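Local coordinates for insecticyanin A form (Manduca sexta, PDB 1Z24), which binds the bile pigment biliverdin IX gamma and, together with lipoprotein-bound carotenes, gives hornworms the green colour that camouflages them, at residues 31-36 with 128-133; 10-15 with 102-107; 60-65 with 175-180. All coordinates share one frame; numbering follows the deposited sequence.

Contact 1: residues 31-36 with 128-133; sequences AKLPLE and HSIHAW. With BLV (biliverdin IX gamma chromophore), chain B.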
loop_
_atom_site.group_PDB
_atom_site.type_symbol
_atom_site.label_atom_id
_atom_site.label_comp_id
_atom_site.label_asym_id
_atom_site.label_seq_id
_atom_site.Cartn_x
_atom_site.Cartn_y
_atom_site.Cartn_z
ATOM N N ALA A 31 6.138 4.069 -22.603
ATOM C CA ALA A 31 5.302 4.993 -21.849
ATOM C C ALA A 31 5.847 5.113 -20.466
ATOM O O ALA A 31 6.610 4.233 -20.027
ATOM C CB ALA A 31 3.880 4.519 -21.714
ATOM N N LYS A 32 5.459 6.176 -19.763
ATOM C CA LYS A 32 5.936 6.329 -18.381
ATOM C C LYS A 32 4.934 7.127 -17.572
ATOM O O LYS A 32 4.062 7.717 -18.180
ATOM C CB LYS A 32 7.223 7.220 -18.355
ATOM C CG LYS A 32 7.004 8.610 -19.006
ATOM C CD LYS A 32 8.147 9.600 -18.799
ATOM C CE LYS A 32 8.030 10.877 -19.680
ATOM N NZ LYS A 32 8.282 10.521 -21.073
ATOM N N LEU A 33 5.074 7.133 -16.219
ATOM C CA LEU A 33 4.241 7.963 -15.399
ATOM C C LEU A 33 5.024 9.309 -15.437
ATOM O O LEU A 33 6.255 9.236 -15.693
ATOM C CB LEU A 33 4.155 7.492 -13.948
ATOM C CG LEU A 33 3.354 6.194 -13.733
ATOM C CD1 LEU A 33 3.176 5.947 -12.242
ATOM C CD2 LEU A 33 2.006 6.200 -14.379
ATOM N N PRO A 34 4.389 10.467 -15.264
ATOM C CA PRO A 34 5.131 11.703 -15.309
ATOM C C PRO A 34 6.328 11.731 -14.354
ATOM O O PRO A 34 6.240 11.182 -13.250
ATOM C CB PRO A 34 4.209 12.743 -14.708
ATOM C CG PRO A 34 2.834 12.199 -14.746
ATOM C CD PRO A 34 2.978 10.729 -14.962
ATOM N N LEU A 35 7.448 12.218 -14.889
ATOM C CA LEU A 35 8.742 12.322 -14.187
ATOM C C LEU A 35 9.406 13.614 -14.640
ATOM O O LEU A 35 9.775 13.707 -15.823
ATOM C CB LEU A 35 9.600 11.059 -14.392
ATOM C CG LEU A 35 11.030 11.158 -13.804
ATOM C CD1 LEU A 35 10.986 11.551 -12.304
ATOM C CD2 LEU A 35 11.790 9.835 -14.011
ATOM N N GLU A 36 9.414 14.580 -13.750
ATOM C CA GLU A 36 9.973 15.867 -14.073
ATOM C C GLU A 36 11.228 15.970 -14.951
ATOM O O GLU A 36 11.127 16.525 -16.029
ATOM C CB GLU A 36 10.367 16.676 -12.819
ATOM C CG GLU A 36 10.214 18.178 -13.007
ATOM C CD GLU A 36 8.774 18.534 -13.206
ATOM O OE1 GLU A 36 7.854 17.921 -12.703
ATOM O OE2 GLU A 36 8.613 19.552 -13.999
ATOM N N HIS A 128 4.354 10.116 -0.943
ATOM C CA HIS A 128 5.387 9.605 -1.816
ATOM C C HIS A 128 4.956 9.801 -3.233
ATOM O O HIS A 128 3.751 9.858 -3.570
ATOM C CB HIS A 128 5.709 8.044 -1.581
ATOM C CG HIS A 128 4.442 7.243 -1.642
ATOM N ND1 HIS A 128 3.511 7.260 -0.592
ATOM C CD2 HIS A 128 3.957 6.439 -2.620
ATOM C CE1 HIS A 128 2.510 6.477 -0.976
ATOM N NE2 HIS A 128 2.729 5.959 -2.180
ATOM N N SER A 129 5.972 9.909 -4.072
ATOM C CA SER A 129 5.683 10.032 -5.484
ATOM C C SER A 129 5.952 8.650 -6.105
ATOM O O SER A 129 6.784 7.886 -5.608
ATOM C CB SER A 129 6.454 11.081 -6.266
ATOM O OG SER A 129 7.854 10.996 -6.003
ATOM N N ILE A 130 5.254 8.307 -7.178
ATOM C CA ILE A 130 5.444 7.036 -7.840
ATOM C C ILE A 130 5.899 7.236 -9.286
ATOM O O ILE A 130 5.349 8.052 -10.059
ATOM C CB ILE A 130 4.123 6.223 -7.855
ATOM C CG1 ILE A 130 3.662 5.755 -6.433
ATOM C CG2 ILE A 130 4.235 5.072 -8.868
ATOM C CD1 ILE A 130 4.732 4.925 -5.729
ATOM N N HIS A 131 6.902 6.484 -9.674
ATOM C CA HIS A 131 7.360 6.567 -11.043
ATOM C C HIS A 131 7.295 5.193 -11.686
ATOM O O HIS A 131 7.552 4.197 -11.018
ATOM C CB HIS A 131 8.738 7.162 -11.247
ATOM C CG HIS A 131 8.795 8.452 -10.532
ATOM N ND1 HIS A 131 9.410 8.596 -9.293
ATOM C CD2 HIS A 131 8.277 9.655 -10.881
ATOM C CE1 HIS A 131 9.240 9.915 -8.943
ATOM N NE2 HIS A 131 8.572 10.570 -9.876
ATOM N N ALA A 132 6.954 5.114 -12.978
ATOM C CA ALA A 132 6.894 3.813 -13.646
ATOM C C ALA A 132 7.171 3.949 -15.119
ATOM O O ALA A 132 6.872 5.004 -15.692
ATOM C CB ALA A 132 5.553 3.132 -13.471
ATOM N N TRP A 133 7.731 2.875 -15.726
ATOM C CA TRP A 133 8.063 2.890 -17.149
ATOM C C TRP A 133 7.775 1.598 -17.865
ATOM O O TRP A 133 8.124 0.508 -17.385
ATOM C CB TRP A 133 9.586 2.981 -17.320
ATOM C CG TRP A 133 10.224 4.183 -16.767
ATOM C CD1 TRP A 133 10.643 5.288 -17.478
ATOM C CD2 TRP A 133 10.553 4.402 -15.350
ATOM N NE1 TRP A 133 11.223 6.195 -16.562
ATOM C CE2 TRP A 133 11.171 5.703 -15.263
ATOM C CE3 TRP A 133 10.342 3.632 -14.184
ATOM C CZ2 TRP A 133 11.622 6.249 -14.005
ATOM C CZ3 TRP A 133 10.743 4.126 -12.956
ATOM C CH2 TRP A 133 11.396 5.417 -12.862
HETATM N NA BLV B . 15.044 8.178 -13.544
HETATM C C1A BLV B . 14.946 8.904 -12.404
HETATM C C2A BLV B . 14.833 8.091 -11.204
HETATM C C3A BLV B . 14.877 6.799 -11.638
HETATM C C4A BLV B . 14.999 6.870 -13.106
HETATM C CMA BLV B . 14.732 5.457 -10.825
HETATM O OA BLV B . 14.966 10.116 -12.404
HETATM C CAA BLV B . 14.649 8.591 -9.829
HETATM C CBA BLV B . 13.200 8.980 -9.798
HETATM C CGA BLV B . 12.917 9.708 -8.484
HETATM O O1A BLV B . 12.362 9.170 -7.566
HETATM O O2A BLV B . 13.290 10.832 -8.361
HETATM C CHB BLV B . 15.032 5.736 -13.916
HETATM N NB BLV B . 15.320 6.678 -16.154
HETATM C C1B BLV B . 14.956 5.662 -15.297
HETATM C C2B BLV B . 14.523 4.499 -16.030
HETATM C C3B BLV B . 14.626 4.827 -17.318
HETATM C C4B BLV B . 15.114 6.209 -17.391
HETATM C CMB BLV B . 14.065 3.175 -15.437
HETATM C CAB BLV B . 14.280 3.951 -18.484
HETATM C CBB BLV B . 13.628 4.612 -19.496
HETATM C CHC BLV B . 15.389 6.870 -18.596
HETATM N NC BLV B . 16.063 9.131 -18.044
HETATM C C1C BLV B . 15.980 8.067 -18.879
HETATM C C2C BLV B . 16.579 8.369 -20.190
HETATM C C3C BLV B . 17.083 9.605 -20.202
HETATM C C4C BLV B . 16.752 10.107 -18.808
HETATM C CMC BLV B . 16.700 7.402 -21.271
HETATM C CAC BLV B . 17.796 10.464 -21.265
HETATM C CBC BLV B . 18.626 11.469 -20.898
HETATM C CHD BLV B . 17.000 11.444 -18.337
HETATM N ND BLV B . 17.489 10.926 -15.970
HETATM C C1D BLV B . 17.354 11.833 -17.060
HETATM C C2D BLV B . 17.687 13.220 -16.610
HETATM C C3D BLV B . 18.015 13.152 -15.275
HETATM C C4D BLV B . 17.894 11.748 -14.925
HETATM C CMD BLV B . 17.657 14.482 -17.417
HETATM O OD BLV B . 18.131 11.327 -13.819
HETATM C CAD BLV B . 18.428 14.271 -14.404
HETATM C CBD BLV B . 19.934 14.203 -14.234
HETATM C CGD BLV B . 20.434 15.221 -13.145
HETATM O O1D BLV B . 20.820 16.297 -13.474
HETATM O O2D BLV B . 20.412 14.946 -11.960
#

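Contact 2: residues 10-15 with 102-107; sequences PDVKPV and VPWVLA. With BLV (biliverdin IX gamma chromophore), chain B.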
loop_
_atom_site.group_PDB
_atom_site.type_symbol
_atom_site.label_atom_id
_atom_site.label_comp_id
_atom_site.label_asym_id
_atom_site.label_seq_id
_atom_site.Cartn_x
_atom_site.Cartn_y
_atom_site.Cartn_z
ATOM N N PRO A 10 4.392 1.813 -0.484
ATOM C CA PRO A 10 3.838 0.520 -0.113
ATOM C C PRO A 10 4.833 -0.601 -0.242
ATOM O O PRO A 10 5.917 -0.489 -0.858
ATOM C CB PRO A 10 2.832 0.117 -1.177
ATOM C CG PRO A 10 3.191 1.015 -2.335
ATOM C CD PRO A 10 3.694 2.286 -1.671
ATOM N N ASP A 11 4.444 -1.722 0.339
ATOM C CA ASP A 11 5.341 -2.849 0.243
ATOM C C ASP A 11 5.292 -3.304 -1.211
ATOM O O ASP A 11 4.250 -3.295 -1.859
ATOM C CB ASP A 11 4.788 -3.938 1.154
ATOM C CG ASP A 11 5.588 -5.265 1.242
ATOM O OD1 ASP A 11 5.080 -6.311 1.642
ATOM O OD2 ASP A 11 6.856 -5.182 0.842
ATOM N N VAL A 12 6.417 -3.692 -1.738
ATOM C CA VAL A 12 6.506 -4.169 -3.109
ATOM C C VAL A 12 7.737 -5.066 -3.247
ATOM O O VAL A 12 8.756 -4.865 -2.611
ATOM C CB VAL A 12 6.575 -2.996 -4.052
ATOM C CG1 VAL A 12 7.597 -2.110 -3.505
ATOM C CG2 VAL A 12 7.270 -3.522 -5.268
ATOM N N LYS A 13 7.652 -6.086 -4.049
ATOM C CA LYS A 13 8.767 -7.004 -4.254
ATOM C C LYS A 13 9.003 -7.107 -5.738
ATOM O O LYS A 13 8.089 -7.429 -6.461
ATOM C CB LYS A 13 8.384 -8.383 -3.731
ATOM C CG LYS A 13 9.440 -9.426 -4.004
ATOM C CD LYS A 13 9.019 -10.895 -3.811
ATOM C CE LYS A 13 8.310 -11.432 -5.056
ATOM N NZ LYS A 13 9.064 -11.366 -6.340
ATOM N N PRO A 14 10.203 -6.803 -6.194
ATOM C CA PRO A 14 10.547 -6.837 -7.587
ATOM C C PRO A 14 10.684 -8.249 -8.112
ATOM O O PRO A 14 10.545 -9.201 -7.374
ATOM C CB PRO A 14 11.854 -6.098 -7.697
ATOM C CG PRO A 14 12.453 -6.055 -6.298
ATOM C CD PRO A 14 11.355 -6.508 -5.375
ATOM N N VAL A 15 10.943 -8.361 -9.401
ATOM C CA VAL A 15 11.079 -9.641 -10.037
ATOM C C VAL A 15 12.156 -10.552 -9.433
ATOM O O VAL A 15 13.231 -10.110 -9.025
ATOM C CB VAL A 15 11.276 -9.412 -11.548
ATOM C CG1 VAL A 15 12.633 -8.776 -11.782
ATOM C CG2 VAL A 15 11.244 -10.749 -12.311
ATOM N N VAL A 102 17.839 4.118 -8.621
ATOM C CA VAL A 102 17.484 2.769 -8.386
ATOM C C VAL A 102 16.143 2.301 -8.896
ATOM O O VAL A 102 15.176 2.319 -8.142
ATOM C CB VAL A 102 17.588 2.490 -6.841
ATOM C CG1 VAL A 102 17.335 1.014 -6.542
ATOM C CG2 VAL A 102 18.919 2.875 -6.219
ATOM N N PRO A 103 16.082 1.827 -10.128
ATOM C CA PRO A 103 14.813 1.332 -10.612
ATOM C C PRO A 103 14.540 -0.097 -10.122
ATOM O O PRO A 103 15.420 -0.936 -9.992
ATOM C CB PRO A 103 14.956 1.264 -12.124
ATOM C CG PRO A 103 16.307 1.900 -12.452
ATOM C CD PRO A 103 17.127 1.758 -11.190
ATOM N N TRP A 104 13.309 -0.372 -9.835
ATOM C CA TRP A 104 12.936 -1.682 -9.408
ATOM C C TRP A 104 12.234 -2.332 -10.608
ATOM O O TRP A 104 11.358 -1.736 -11.214
ATOM C CB TRP A 104 11.838 -1.640 -8.284
ATOM C CG TRP A 104 12.379 -1.088 -7.008
ATOM C CD1 TRP A 104 13.223 -0.017 -6.914
ATOM C CD2 TRP A 104 12.117 -1.521 -5.674
ATOM N NE1 TRP A 104 13.525 0.234 -5.601
ATOM C CE2 TRP A 104 12.820 -0.668 -4.804
ATOM C CE3 TRP A 104 11.301 -2.493 -5.127
ATOM C CZ2 TRP A 104 12.738 -0.796 -3.396
ATOM C CZ3 TRP A 104 11.233 -2.662 -3.761
ATOM C CH2 TRP A 104 11.924 -1.799 -2.905
ATOM N N VAL A 105 12.602 -3.554 -10.952
ATOM C CA VAL A 105 11.979 -4.256 -12.066
ATOM C C VAL A 105 10.883 -5.139 -11.517
ATOM O O VAL A 105 11.141 -6.157 -10.855
ATOM C CB VAL A 105 12.996 -5.144 -12.849
ATOM C CG1 VAL A 105 12.362 -5.744 -14.156
ATOM C CG2 VAL A 105 14.100 -4.177 -13.274
ATOM N N LEU A 106 9.645 -4.732 -11.781
ATOM C CA LEU A 106 8.512 -5.510 -11.303
ATOM C C LEU A 106 8.315 -6.801 -12.091
ATOM O O LEU A 106 7.935 -7.841 -11.562
ATOM C CB LEU A 106 7.218 -4.701 -11.495
ATOM C CG LEU A 106 7.178 -3.398 -10.730
ATOM C CD1 LEU A 106 5.747 -2.869 -10.604
ATOM C CD2 LEU A 106 7.857 -3.610 -9.391
ATOM N N ALA A 107 8.552 -6.726 -13.382
ATOM C CA ALA A 107 8.398 -7.886 -14.266
ATOM C C ALA A 107 9.019 -7.670 -15.653
ATOM O O ALA A 107 9.085 -6.564 -16.173
ATOM C CB ALA A 107 6.922 -7.990 -14.606
HETATM N NA BLV B . 15.044 8.178 -13.544
HETATM C C1A BLV B . 14.946 8.904 -12.404
HETATM C C2A BLV B . 14.833 8.091 -11.204
HETATM C C3A BLV B . 14.877 6.799 -11.638
HETATM C C4A BLV B . 14.999 6.870 -13.106
HETATM C CMA BLV B . 14.732 5.457 -10.825
HETATM O OA BLV B . 14.966 10.116 -12.404
HETATM C CAA BLV B . 14.649 8.591 -9.829
HETATM C CBA BLV B . 13.200 8.980 -9.798
HETATM C CGA BLV B . 12.917 9.708 -8.484
HETATM O O1A BLV B . 12.362 9.170 -7.566
HETATM O O2A BLV B . 13.290 10.832 -8.361
HETATM C CHB BLV B . 15.032 5.736 -13.916
HETATM N NB BLV B . 15.320 6.678 -16.154
HETATM C C1B BLV B . 14.956 5.662 -15.297
HETATM C C2B BLV B . 14.523 4.499 -16.030
HETATM C C3B BLV B . 14.626 4.827 -17.318
HETATM C C4B BLV B . 15.114 6.209 -17.391
HETATM C CMB BLV B . 14.065 3.175 -15.437
HETATM C CAB BLV B . 14.280 3.951 -18.484
HETATM C CBB BLV B . 13.628 4.612 -19.496
HETATM C CHC BLV B . 15.389 6.870 -18.596
HETATM N NC BLV B . 16.063 9.131 -18.044
HETATM C C1C BLV B . 15.980 8.067 -18.879
HETATM C C2C BLV B . 16.579 8.369 -20.190
HETATM C C3C BLV B . 17.083 9.605 -20.202
HETATM C C4C BLV B . 16.752 10.107 -18.808
HETATM C CMC BLV B . 16.700 7.402 -21.271
HETATM C CAC BLV B . 17.796 10.464 -21.265
HETATM C CBC BLV B . 18.626 11.469 -20.898
HETATM C CHD BLV B . 17.000 11.444 -18.337
HETATM N ND BLV B . 17.489 10.926 -15.970
HETATM C C1D BLV B . 17.354 11.833 -17.060
HETATM C C2D BLV B . 17.687 13.220 -16.610
HETATM C C3D BLV B . 18.015 13.152 -15.275
HETATM C C4D BLV B . 17.894 11.748 -14.925
HETATM C CMD BLV B . 17.657 14.482 -17.417
HETATM O OD BLV B . 18.131 11.327 -13.819
HETATM C CAD BLV B . 18.428 14.271 -14.404
HETATM C CBD BLV B . 19.934 14.203 -14.234
HETATM C CGD BLV B . 20.434 15.221 -13.145
HETATM O O1D BLV B . 20.820 16.297 -13.474
HETATM O O2D BLV B . 20.412 14.946 -11.960
#

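Contact 3: residues 60-65 with 175-180; sequences SFVSNG and CQYSTT. With BLV (biliverdin IX gamma chromophore), chain B.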
loop_
_atom_site.group_PDB
_atom_site.type_symbol
_atom_site.label_atom_id
_atom_site.label_comp_id
_atom_site.label_asym_id
_atom_site.label_seq_id
_atom_site.Cartn_x
_atom_site.Cartn_y
_atom_site.Cartn_z
ATOM N N SER A 60 19.479 8.315 -23.435
ATOM C CA SER A 60 19.304 9.423 -24.304
ATOM C C SER A 60 17.883 9.687 -24.695
ATOM O O SER A 60 17.009 8.837 -24.684
ATOM C CB SER A 60 20.128 9.296 -25.599
ATOM O OG SER A 60 19.522 8.418 -26.558
ATOM N N PHE A 61 17.699 10.918 -25.089
ATOM C CA PHE A 61 16.445 11.406 -25.564
ATOM C C PHE A 61 16.703 12.634 -26.398
ATOM O O PHE A 61 17.822 13.160 -26.447
ATOM C CB PHE A 61 15.321 11.521 -24.572
ATOM C CG PHE A 61 15.530 12.452 -23.410
ATOM C CD1 PHE A 61 16.318 13.614 -23.486
ATOM C CD2 PHE A 61 14.868 12.180 -22.210
ATOM C CE1 PHE A 61 16.460 14.480 -22.400
ATOM C CE2 PHE A 61 14.982 13.050 -21.115
ATOM C CZ PHE A 61 15.784 14.204 -21.197
ATOM N N VAL A 62 15.669 13.076 -27.034
ATOM C CA VAL A 62 15.739 14.236 -27.881
ATOM C C VAL A 62 14.779 15.369 -27.455
ATOM O O VAL A 62 13.561 15.186 -27.249
ATOM C CB VAL A 62 15.486 13.845 -29.383
ATOM C CG1 VAL A 62 15.625 15.044 -30.318
ATOM C CG2 VAL A 62 16.443 12.755 -29.898
ATOM N N SER A 63 15.350 16.570 -27.349
ATOM C CA SER A 63 14.616 17.774 -27.007
ATOM C C SER A 63 15.024 18.794 -28.052
ATOM O O SER A 63 16.212 19.072 -28.194
ATOM C CB SER A 63 14.850 18.277 -25.563
ATOM O OG SER A 63 14.863 17.111 -24.738
ATOM N N ASN A 64 14.047 19.292 -28.801
ATOM C CA ASN A 64 14.247 20.296 -29.838
ATOM C C ASN A 64 15.442 20.113 -30.723
ATOM O O ASN A 64 16.233 21.035 -30.872
ATOM C CB ASN A 64 14.355 21.727 -29.258
ATOM C CG ASN A 64 13.223 22.003 -28.283
ATOM O OD1 ASN A 64 13.370 22.181 -27.019
ATOM N ND2 ASN A 64 12.053 22.015 -28.912
ATOM N N GLY A 65 15.562 18.943 -31.320
ATOM C CA GLY A 65 16.664 18.702 -32.220
ATOM C C GLY A 65 17.960 18.356 -31.568
ATOM O O GLY A 65 18.958 18.102 -32.230
ATOM N N CYS A 175 12.731 11.260 -33.300
ATOM C CA CYS A 175 14.069 10.878 -32.960
ATOM C C CYS A 175 15.165 11.619 -33.660
ATOM O O CYS A 175 16.350 11.385 -33.412
ATOM C CB CYS A 175 14.220 9.410 -33.365
ATOM S SG CYS A 175 13.271 8.350 -32.275
ATOM N N GLN A 176 14.775 12.494 -34.546
ATOM C CA GLN A 176 15.753 13.237 -35.306
ATOM C C GLN A 176 16.494 14.259 -34.490
ATOM O O GLN A 176 15.895 14.951 -33.659
ATOM C CB GLN A 176 14.880 14.064 -36.246
ATOM C CG GLN A 176 15.439 14.802 -37.479
ATOM C CD GLN A 176 14.197 14.821 -38.422
ATOM O OE1 GLN A 176 14.039 13.956 -39.336
ATOM N NE2 GLN A 176 13.224 15.729 -38.146
ATOM N N TYR A 177 17.789 14.374 -34.737
ATOM C CA TYR A 177 18.540 15.380 -34.016
ATOM C C TYR A 177 19.667 15.938 -34.855
ATOM O O TYR A 177 20.303 15.214 -35.597
ATOM C CB TYR A 177 19.081 14.985 -32.668
ATOM C CG TYR A 177 19.977 13.802 -32.820
ATOM C CD1 TYR A 177 21.364 13.962 -32.970
ATOM C CD2 TYR A 177 19.411 12.521 -32.806
ATOM C CE1 TYR A 177 22.177 12.836 -33.084
ATOM C CE2 TYR A 177 20.219 11.389 -32.909
ATOM C CZ TYR A 177 21.597 11.562 -33.059
ATOM O OH TYR A 177 22.371 10.451 -33.180
ATOM N N SER A 178 19.918 17.234 -34.730
ATOM C CA SER A 178 20.984 17.856 -35.487
ATOM C C SER A 178 22.238 17.878 -34.649
ATOM O O SER A 178 23.352 17.901 -35.160
ATOM C CB SER A 178 20.618 19.265 -35.839
ATOM O OG SER A 178 20.452 19.966 -34.604
ATOM N N THR A 179 22.061 17.858 -33.336
ATOM C CA THR A 179 23.224 17.878 -32.480
ATOM C C THR A 179 23.001 17.153 -31.174
ATOM O O THR A 179 21.845 16.893 -30.832
ATOM C CB THR A 179 23.633 19.332 -32.230
ATOM O OG1 THR A 179 24.937 19.372 -31.670
ATOM C CG2 THR A 179 22.587 19.958 -31.322
ATOM N N THR A 180 24.138 16.862 -30.473
ATOM C CA THR A 180 24.195 16.168 -29.185
ATOM C C THR A 180 24.697 16.943 -27.969
ATOM O O THR A 180 25.269 18.019 -28.023
ATOM C CB THR A 180 24.907 14.883 -29.276
ATOM O OG1 THR A 180 26.254 15.103 -29.106
ATOM C CG2 THR A 180 24.624 14.294 -30.614
HETATM N NA BLV B . 15.044 8.178 -13.544
HETATM C C1A BLV B . 14.946 8.904 -12.404
HETATM C C2A BLV B . 14.833 8.091 -11.204
HETATM C C3A BLV B . 14.877 6.799 -11.638
HETATM C C4A BLV B . 14.999 6.870 -13.106
HETATM C CMA BLV B . 14.732 5.457 -10.825
HETATM O OA BLV B . 14.966 10.116 -12.404
HETATM C CAA BLV B . 14.649 8.591 -9.829
HETATM C CBA BLV B . 13.200 8.980 -9.798
HETATM C CGA BLV B . 12.917 9.708 -8.484
HETATM O O1A BLV B . 12.362 9.170 -7.566
HETATM O O2A BLV B . 13.290 10.832 -8.361
HETATM C CHB BLV B . 15.032 5.736 -13.916
HETATM N NB BLV B . 15.320 6.678 -16.154
HETATM C C1B BLV B . 14.956 5.662 -15.297
HETATM C C2B BLV B . 14.523 4.499 -16.030
HETATM C C3B BLV B . 14.626 4.827 -17.318
HETATM C C4B BLV B . 15.114 6.209 -17.391
HETATM C CMB BLV B . 14.065 3.175 -15.437
HETATM C CAB BLV B . 14.280 3.951 -18.484
HETATM C CBB BLV B . 13.628 4.612 -19.496
HETATM C CHC BLV B . 15.389 6.870 -18.596
HETATM N NC BLV B . 16.063 9.131 -18.044
HETATM C C1C BLV B . 15.980 8.067 -18.879
HETATM C C2C BLV B . 16.579 8.369 -20.190
HETATM C C3C BLV B . 17.083 9.605 -20.202
HETATM C C4C BLV B . 16.752 10.107 -18.808
HETATM C CMC BLV B . 16.700 7.402 -21.271
HETATM C CAC BLV B . 17.796 10.464 -21.265
HETATM C CBC BLV B . 18.626 11.469 -20.898
HETATM C CHD BLV B . 17.000 11.444 -18.337
HETATM N ND BLV B . 17.489 10.926 -15.970
HETATM C C1D BLV B . 17.354 11.833 -17.060
HETATM C C2D BLV B . 17.687 13.220 -16.610
HETATM C C3D BLV B . 18.015 13.152 -15.275
HETATM C C4D BLV B . 17.894 11.748 -14.925
HETATM C CMD BLV B . 17.657 14.482 -17.417
HETATM O OD BLV B . 18.131 11.327 -13.819
HETATM C CAD BLV B . 18.428 14.271 -14.404
HETATM C CBD BLV B . 19.934 14.203 -14.234
HETATM C CGD BLV B . 20.434 15.221 -13.145
HETATM O O1D BLV B . 20.820 16.297 -13.474
HETATM O O2D BLV B . 20.412 14.946 -11.960
#

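Contact 1: residues 31-36 with 128-133
Leu33 N donates a hydrogen bond of 2.8 Å to Ala132 O, with an angle of 154° at the hydrogen. Lys32 CA also lies against this oxygen, in a bent, subsidiary C-H...O contact. The bond belongs to the antiparallel pairing of strands 25-32 and 127-136, which helps close the lipocalin barrel. Lys32 and Trp133 form a non-hydrogen-bonded pair, and their side chains lie on the same face of the sheet. Past that pair, residues 33-35 leave the strand and pass over residues 130-133. Leu33 remains alongside Ile130, the two side chains pointing the same way, with Leu33 CD1 3.6 Å from Ile130 CG2.

Leu35 works as a fork. Its chi1 of 174° puts CG anti to the backbone N, and chi2 near 54° then turns CD1 to His131 and CD2 to Trp133. CD1 sits over a face of the His131 imidazole, 3.8 Å from its centroid, a CH-pi contact in which the two side chains cross at about a right angle. CD2 meets the edge of the Trp133 indole at CZ2 and also lies 3.6 Å from the chromophore oxygen OA. The indole in turn presents a face to the pigment: methyl CMB lies above its centre, and Trp133 CZ2 comes within 3.4 Å of the methine carbon CHB.

Both ring nitrogens of His131 are hydrogen-bonded, ND1 to Asn118 and NE2 to Asp2, which fixes the ring that Leu35 covers, while Trp133 NE1 bonds to Glu38. Two acceptors on one imidazole are consistent with a protonated ring, and a positive charge there would probably favour the nearby propionate, whose O1A lies 3.5 Å from His131 ND1. The segments that join these two strands thus also carry Leu35, His131 and Trp133 of the pigment pocket.

Contact 2: residues 10-15 with 102-107
The side chains of Val12 and Trp104 cross at a slant: Val12 CG1 touches Trp104 CZ3 at 3.7 Å from above the ring plane, at the rim. The backbone oxygen of Val12 instead lies at the edge, near the indole plane, 3.5 Å from Trp104 CZ3. CG of the tryptophan stands anti to its carbonyl carbon (chi1 -69°), which sends the indole out beside the backbone N. Pro14 approaches the same rim obliquely, its CG 3.9 Å from Trp104 CE3. The Val12 and Leu106 side chains cross at about a right angle, CG2 of the valine reaching CD2 of the leucine at 4.2 Å. An alanine in place of Val12 would lack CG1 and CG2 and would probably open a gap between Trp104 CZ3 and Leu106 CD2, leaving Pro14 as the indole's remaining apolar neighbour on 10-15.

Farther along, the valines are arranged differently: Val15 and Val105 lie side by side and point the same way, with Val15 CG1 3.8 Å from Val105 CB. Their backbones are joined too, Val15 N donating to Val105 O in an almost straight hydrogen bond of 2.6 Å.

Here the loop between strand 3-6 and helix 20-23 lies against strand 97-108. Gly86 makes backbone bonds to both Val15 and Val105, Lys87 adds a cation-pi contact to Trp104, and on the neighbouring strand 113-122 Ile115 faces Leu106 and Ala107 together, a classic beta bulge.

Contact 3: residues 60-65 with 175-180
A tight beta hairpin links strands 55-63 and 66-76, and the chain beyond helix 172-175 runs past its turn, where Gly65 meets Ser178. Asn64 and Gly65 have the backbone angles of a type I' turn; at Gly65 (phi 81°) a side chain would be jammed against the preceding carbonyl, so glycine suits the position. Its own carbonyl oxygen faces the C-terminal segment. Ser178 N donates to Gly65 O at 2.8 Å from within the carbonyl plane. Two weak bonds join it, from Thr179 N at 3.3 Å and from Ser178 OG at 3.4 Å, so three donors share one acceptor.

Val62 fills in beside this. Its CG1, anti to the backbone N (chi1 -177°), rests against Gln176 O at 3.4 Å, and CG2 makes the apolar touch on Tyr177 CD2 at 4.2 Å, the two side chains crossing at about a right angle.

Beside Val62, Phe61 belongs to the pigment pocket, with chromophore atom CAC over one face of its ring. Cys175 is tied by a disulfide to Cys43, just ahead of strand 44-50. Thr179, whose backbone bonds to Lys67, belongs to strand 179-182, which runs parallel to strand 66-76.

The three contacts are spread along one curled sheet, the lipocalin barrel that encloses the pigment. Contacts 1 and 2 have centres about 14 Å apart and touch where His128 NE2 packs on Pro10 CD; the centre of contact 3 lies about 22 Å from that of contact 1 and about 31 Å from that of contact 2, on the other side of the chain's centre from the latter. Along the chain the segments interleave completely: 10-15, 31-36 and 60-65 come first, then their partners 102-107, 128-133 and 175-180 in the same order. Parts of the chain some 90 to 110 residues apart are thereby brought together at three places, each with residues reaching the single biliverdin held between them.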